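Local coordinates for cycloserine biosynthesis protein DcsG (Streptomyces lavendulae, PDB 6JIL) that catalyses the ATP- and magnesium-dependent ring closure of O-ureido-D-serine to the antibiotic D-cycloserine, as an ATP-grasp ligase, at residues 61-66 and 168-173; 19-24 and 278-283. One frame throughout, in Å; residues are numbered along the deposited sequence.

Contact 1. Residues 61-66 and 168-173; sequences ERQAEF and NGSHVI
Gln63 and Asn168 meet through a bridging water in a sparse, polar contact between two lobes of the ATP-grasp fold. Gln63 opens helix 63-76, which belongs to the N-terminal part built on the parallel sheet, and Arg62 is its N-cap residue. Across from it, Asn168 and Gly169 end helix 155-167 in a Schellman motif, with Gly169 at positive phi, before the chain enters strand 172-176 of the small antiparallel sheet that contributes Lys137 to the ATP site. Just 65 Å² is buried, and no direct hydrogen bond links the two segments. The side chain of Gln63 lies about 11 Å from the bound ADP, so the bridge stands near the nucleotide site without lining it.

The two side-chain amides present nitrogen to nitrogen, Gln63 NE2 lying 4.1 Å from Asn168 ND2, with their planes 48° apart; both nitrogens being donors, neither can accept from the other. Gln63 NE2 also comes within 3.7 Å of Ser170 OG without a bond between them. A carboxylate reconciles the two: Asp140 accepts from Ser170 OG through OD2 and, weakly, from Gln63 NE2 through OD1, and so links the segments a second time. Gln63 reaches this place because its chain bends sharply at chi2 (85°), which turns the amide back over the start of its own helix and brings OE1 near the carbonyl of Glu61.

With OE1 placed there, one water is held by three bonds. The water donates to Glu61 O at 2.9 Å and to Gln63 OE1 at 3.0 Å, both on one side of the interface, and accepts from Asn168 ND2 at 2.8 Å on the other.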
loop_
_atom_site.group_PDB
_atom_site.type_symbol
_atom_site.label_atom_id
_atom_site.label_comp_id
_atom_site.label_asym_id
_atom_site.label_seq_id
_atom_site.Cartn_x
_atom_site.Cartn_y
_atom_site.Cartn_z
ATOM N N GLU A 61 6.854 -4.523 10.571
ATOM C CA GLU A 61 7.421 -4.666 11.912
ATOM C C GLU A 61 8.937 -4.568 11.870
ATOM O O GLU A 61 9.572 -4.265 12.878
ATOM C CB GLU A 61 7.038 -6.012 12.520
ATOM C CG GLU A 61 5.650 -6.051 13.089
ATOM C CD GLU A 61 5.201 -7.460 13.377
ATOM O OE1 GLU A 61 5.987 -8.221 13.987
ATOM O OE2 GLU A 61 4.061 -7.809 12.997
ATOM N N ARG A 62 9.510 -4.836 10.704
ATOM C CA ARG A 62 10.953 -4.773 10.533
ATOM C C ARG A 62 11.279 -4.323 9.113
ATOM O O ARG A 62 11.794 -5.081 8.295
ATOM C CB ARG A 62 11.582 -6.137 10.847
ATOM C CG ARG A 62 10.799 -7.336 10.337
ATOM C CD ARG A 62 11.440 -8.639 10.800
ATOM N NE ARG A 62 11.503 -8.736 12.258
ATOM C CZ ARG A 62 10.445 -8.906 13.050
ATOM N NH1 ARG A 62 9.224 -9.003 12.529
ATOM N NH2 ARG A 62 10.605 -8.978 14.368
ATOM N N GLN A 63 10.977 -3.061 8.846
ATOM C CA GLN A 63 11.181 -2.462 7.544
ATOM C C GLN A 63 12.601 -2.585 7.019
ATOM O O GLN A 63 12.811 -3.111 5.932
ATOM C CB GLN A 63 10.757 -0.992 7.591
ATOM C CG GLN A 63 9.340 -0.783 8.129
ATOM C CD GLN A 63 9.274 -0.712 9.655
ATOM O OE1 GLN A 63 9.797 -1.579 10.358
ATOM N NE2 GLN A 63 8.618 0.328 10.169
ATOM N N ALA A 64 13.574 -2.102 7.781
ATOM C CA ALA A 64 14.967 -2.171 7.353
ATOM C C ALA A 64 15.374 -3.594 6.981
ATOM O O ALA A 64 16.091 -3.798 5.999
ATOM C CB ALA A 64 15.890 -1.635 8.453
ATOM N N GLU A 65 14.919 -4.568 7.766
ATOM C CA GLU A 65 15.240 -5.973 7.524
ATOM C C GLU A 65 14.716 -6.458 6.181
ATOM O O GLU A 65 15.422 -7.160 5.455
ATOM C CB GLU A 65 14.661 -6.874 8.623
ATOM C CG GLU A 65 15.382 -6.819 9.961
ATOM C CD GLU A 65 15.142 -5.527 10.723
ATOM O OE1 GLU A 65 15.624 -5.421 11.872
ATOM O OE2 GLU A 65 14.475 -4.619 10.186
ATOM N N PHE A 66 13.480 -6.086 5.858
ATOM C CA PHE A 66 12.864 -6.503 4.604
ATOM C C PHE A 66 13.528 -5.824 3.411
ATOM O O PHE A 66 13.748 -6.452 2.371
ATOM C CB PHE A 66 11.363 -6.186 4.600
ATOM C CG PHE A 66 10.668 -6.606 3.334
ATOM C CD1 PHE A 66 10.486 -7.953 3.039
ATOM C CD2 PHE A 66 10.253 -5.662 2.405
ATOM C CE1 PHE A 66 9.907 -8.348 1.839
ATOM C CE2 PHE A 66 9.672 -6.051 1.201
ATOM C CZ PHE A 66 9.501 -7.393 0.917
ATOM N N ASN A 168 11.658 4.899 16.541
ATOM C CA ASN A 168 11.965 3.670 15.823
ATOM C C ASN A 168 12.611 4.042 14.494
ATOM O O ASN A 168 12.926 3.178 13.682
ATOM C CB ASN A 168 10.681 2.855 15.607
ATOM C CG ASN A 168 10.920 1.564 14.835
ATOM O OD1 ASN A 168 11.925 0.878 15.040
ATOM N ND2 ASN A 168 9.985 1.217 13.953
ATOM N N GLY A 169 12.807 5.341 14.280
ATOM C CA GLY A 169 13.429 5.808 13.057
ATOM C C GLY A 169 12.534 5.825 11.833
ATOM O O GLY A 169 13.024 5.768 10.708
ATOM N N SER A 170 11.226 5.901 12.036
ATOM C CA SER A 170 10.279 5.943 10.928
ATOM C C SER A 170 9.831 7.387 10.717
ATOM O O SER A 170 9.837 8.184 11.655
ATOM C CB SER A 170 9.028 5.110 11.245
ATOM O OG SER A 170 9.313 3.737 11.433
ATOM N N HIS A 171 9.461 7.729 9.488
ATOM C CA HIS A 171 8.947 9.064 9.214
ATOM C C HIS A 171 7.469 8.953 9.578
ATOM O O HIS A 171 6.886 7.881 9.470
ATOM C CB HIS A 171 9.086 9.425 7.736
ATOM C CG HIS A 171 10.414 10.009 7.376
ATOM N ND1 HIS A 171 11.583 9.279 7.398
ATOM C CD2 HIS A 171 10.758 11.259 6.978
ATOM C CE1 HIS A 171 12.589 10.051 7.027
ATOM N NE2 HIS A 171 12.116 11.257 6.766
ATOM N N VAL A 172 6.863 10.047 10.013
ATOM C CA VAL A 172 5.457 10.025 10.397
ATOM C C VAL A 172 4.641 10.966 9.542
ATOM O O VAL A 172 5.072 12.077 9.236
ATOM C CB VAL A 172 5.278 10.424 11.880
ATOM C CG1 VAL A 172 3.800 10.441 12.253
ATOM C CG2 VAL A 172 6.040 9.449 12.769
ATOM N N ILE A 173 3.459 10.514 9.148
ATOM C CA ILE A 173 2.576 11.330 8.339
ATOM C C ILE A 173 1.386 11.803 9.156
ATOM O O ILE A 173 0.790 11.034 9.903
ATOM C CB ILE A 173 2.082 10.554 7.085
ATOM C CG1 ILE A 173 3.169 10.582 6.010
ATOM C CG2 ILE A 173 0.805 11.169 6.538
ATOM C CD1 ILE A 173 2.805 9.843 4.758
HETATM O O HOH W 1 10.228 -1.518 13.314
#

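Contact 2. Residues 19-24 and 278-283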
loop_
_atom_site.group_PDB
_atom_site.type_symbol
_atom_site.label_atom_id
_atom_site.label_comp_id
_atom_site.label_asym_id
_atom_site.label_seq_id
_atom_site.Cartn_x
_atom_site.Cartn_y
_atom_site.Cartn_z
HETATM N N MSE A 19 -3.273 -15.503 -2.580
HETATM C CA MSE A 19 -2.388 -16.612 -2.941
HETATM C C MSE A 19 -3.051 -17.825 -3.599
HETATM O O MSE A 19 -2.587 -18.293 -4.637
HETATM C CB MSE A 19 -1.574 -17.078 -1.734
HETATM C CG MSE A 19 -0.316 -17.844 -2.137
HETATM SE SE MSE A 19 0.930 -16.758 -3.203
HETATM C CE MSE A 19 1.736 -15.765 -1.741
ATOM N N PRO A 20 -4.133 -18.355 -3.006
ATOM C CA PRO A 20 -4.795 -19.519 -3.615
ATOM C C PRO A 20 -5.212 -19.272 -5.071
ATOM O O PRO A 20 -4.847 -20.034 -5.966
ATOM C CB PRO A 20 -5.994 -19.760 -2.694
ATOM C CG PRO A 20 -5.485 -19.315 -1.354
ATOM C CD PRO A 20 -4.729 -18.030 -1.695
ATOM N N PRO A 21 -5.986 -18.205 -5.329
ATOM C CA PRO A 21 -6.389 -17.948 -6.713
ATOM C C PRO A 21 -5.215 -17.577 -7.635
ATOM O O PRO A 21 -5.224 -17.908 -8.822
ATOM C CB PRO A 21 -7.406 -16.813 -6.571
ATOM C CG PRO A 21 -6.955 -16.106 -5.334
ATOM C CD PRO A 21 -6.607 -17.230 -4.411
ATOM N N LEU A 22 -4.208 -16.899 -7.089
ATOM C CA LEU A 22 -3.048 -16.507 -7.889
ATOM C C LEU A 22 -2.273 -17.731 -8.358
ATOM O O LEU A 22 -1.792 -17.771 -9.492
ATOM C CB LEU A 22 -2.122 -15.572 -7.094
ATOM C CG LEU A 22 -0.778 -15.198 -7.752
ATOM C CD1 LEU A 22 -1.009 -14.684 -9.177
ATOM C CD2 LEU A 22 -0.060 -14.141 -6.908
ATOM N N LEU A 23 -2.159 -18.732 -7.490
ATOM C CA LEU A 23 -1.451 -19.955 -7.839
ATOM C C LEU A 23 -2.170 -20.707 -8.965
ATOM O O LEU A 23 -1.530 -21.252 -9.863
ATOM C CB LEU A 23 -1.314 -20.860 -6.614
ATOM C CG LEU A 23 -0.321 -20.424 -5.529
ATOM C CD1 LEU A 23 -0.379 -21.403 -4.360
ATOM C CD2 LEU A 23 1.086 -20.384 -6.108
ATOM N N GLU A 24 -3.498 -20.742 -8.921
ATOM C CA GLU A 24 -4.244 -21.424 -9.967
ATOM C C GLU A 24 -4.061 -20.706 -11.301
ATOM O O GLU A 24 -3.866 -21.343 -12.339
ATOM C CB GLU A 24 -5.727 -21.501 -9.606
ATOM C CG GLU A 24 -6.019 -22.515 -8.518
ATOM C CD GLU A 24 -5.254 -23.825 -8.719
ATOM O OE1 GLU A 24 -4.178 -23.996 -8.097
ATOM O OE2 GLU A 24 -5.725 -24.674 -9.513
ATOM N N ASN A 278 -7.282 -8.222 -3.862
ATOM C CA ASN A 278 -8.709 -8.562 -3.827
ATOM C C ASN A 278 -9.120 -9.395 -5.039
ATOM O O ASN A 278 -10.213 -9.222 -5.588
ATOM C CB ASN A 278 -9.571 -7.291 -3.766
ATOM C CG ASN A 278 -9.313 -6.472 -2.517
ATOM O OD1 ASN A 278 -9.354 -6.992 -1.409
ATOM N ND2 ASN A 278 -9.049 -5.187 -2.693
ATOM N N LEU A 279 -8.242 -10.306 -5.446
ATOM C CA LEU A 279 -8.500 -11.165 -6.597
ATOM C C LEU A 279 -9.805 -11.946 -6.498
ATOM O O LEU A 279 -10.501 -12.125 -7.497
ATOM C CB LEU A 279 -7.342 -12.152 -6.785
ATOM C CG LEU A 279 -5.951 -11.552 -7.008
ATOM C CD1 LEU A 279 -4.934 -12.674 -7.212
ATOM C CD2 LEU A 279 -5.979 -10.619 -8.214
ATOM N N THR A 280 -10.140 -12.402 -5.296
ATOM C CA THR A 280 -11.346 -13.192 -5.091
ATOM C C THR A 280 -12.651 -12.400 -5.164
ATOM O O THR A 280 -13.737 -12.968 -5.015
ATOM C CB THR A 280 -11.275 -13.967 -3.749
ATOM O OG1 THR A 280 -11.246 -13.045 -2.653
ATOM C CG2 THR A 280 -10.007 -14.818 -3.703
ATOM N N PHE A 281 -12.549 -11.094 -5.394
ATOM C CA PHE A 281 -13.740 -10.251 -5.515
ATOM C C PHE A 281 -14.042 -9.918 -6.974
ATOM O O PHE A 281 -14.979 -9.181 -7.261
ATOM C CB PHE A 281 -13.578 -8.935 -4.750
ATOM C CG PHE A 281 -13.748 -9.065 -3.269
ATOM C CD1 PHE A 281 -12.693 -9.488 -2.468
ATOM C CD2 PHE A 281 -14.958 -8.735 -2.670
ATOM C CE1 PHE A 281 -12.841 -9.575 -1.092
ATOM C CE2 PHE A 281 -15.116 -8.821 -1.295
ATOM C CZ PHE A 281 -14.056 -9.241 -0.504
ATOM N N SER A 282 -13.233 -10.447 -7.885
ATOM C CA SER A 282 -13.412 -10.207 -9.316
ATOM C C SER A 282 -13.486 -11.568 -9.986
ATOM O O SER A 282 -12.949 -12.533 -9.455
ATOM C CB SER A 282 -12.212 -9.445 -9.871
ATOM O OG SER A 282 -11.050 -10.256 -9.825
ATOM N N GLU A 283 -14.111 -11.663 -11.153
ATOM C CA GLU A 283 -14.201 -12.971 -11.794
ATOM C C GLU A 283 -13.001 -13.359 -12.649
ATOM O O GLU A 283 -12.877 -14.519 -13.032
ATOM C CB GLU A 283 -15.482 -13.099 -12.628
ATOM C CG GLU A 283 -15.827 -14.560 -12.997
ATOM C CD GLU A 283 -16.213 -15.425 -11.785
ATOM O OE1 GLU A 283 -17.335 -15.251 -11.261
ATOM O OE2 GLU A 283 -15.397 -16.277 -11.354
#
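Leu279 points its side chain at the first turns of helix 19-28 and meets Pro21 and Leu22 there. Its short 3-10 turn, residues 279-281, lies between strand 265-271, which supplies the magnesium-binding glutamates, and helix 285-296; the contact thus sets an N-terminal helix of the ATP-grasp fold against a loop of the C-terminal part. At the base of the side chain, Leu279 CB lies 4.2 Å from Pro21 CG. Next, CG stands anti to the carbonyl carbon (chi1 -59°), and the chain continues extended (chi2 -178°) toward the helix. At the tip, CD1 comes to 4.0 Å from Leu22 CB, while the leucine as a whole also touches Ala286 of helix 285-296. Leu22 touches Phe289 of that same helix and Arg54 of strand 50-55, so the two leucines meet where four elements converge.

Pro21 has a second neighbour nearer the surface. Its CG is 3.7 Å from Thr280 CG2, the two side chains lying aslant; the threonine places this methyl anti to its own carbonyl carbon.

The turn that carries these residues is held from within. Leu279 O accepts from Ser282 OG at 3.0 Å and from Ser282 N at 3.2 Å, both arriving from the same face of its carbonyl plane, and the hydroxyl donor is tilted 28° from that plane. The amide of the same residue, Leu279 N, donates to Asp18 OD2, just ahead of helix 19-28, while Asn278 OD1 accepts from Arg220, an inferred active-site residue. Between the two segments themselves only carbon meets carbon, so apolar packing probably holds them, and the bond from Leu279 N to Asp18 is a polar link close by.

In the fold
From the N terminus, the chain passes strand 4-8 and reaches helix 19-28, the first half of contact 2, whose partner comes 254 residues later. Within that long span the chain runs through the parallel sheet to helix 63-76, then on to the end of helix 155-167, where contact 1 closes a smaller loop, with 101 residues between its segments, lying wholly inside the larger one. Contact 1 spans the N-terminal part and the small antiparallel sheet; contact 2 joins the N-terminal part to the segment following strand 265-271. Their centres are 30 Å apart, on opposite sides of the chain's centre. The N-terminal part is tied to two different regions of the ATP-grasp fold.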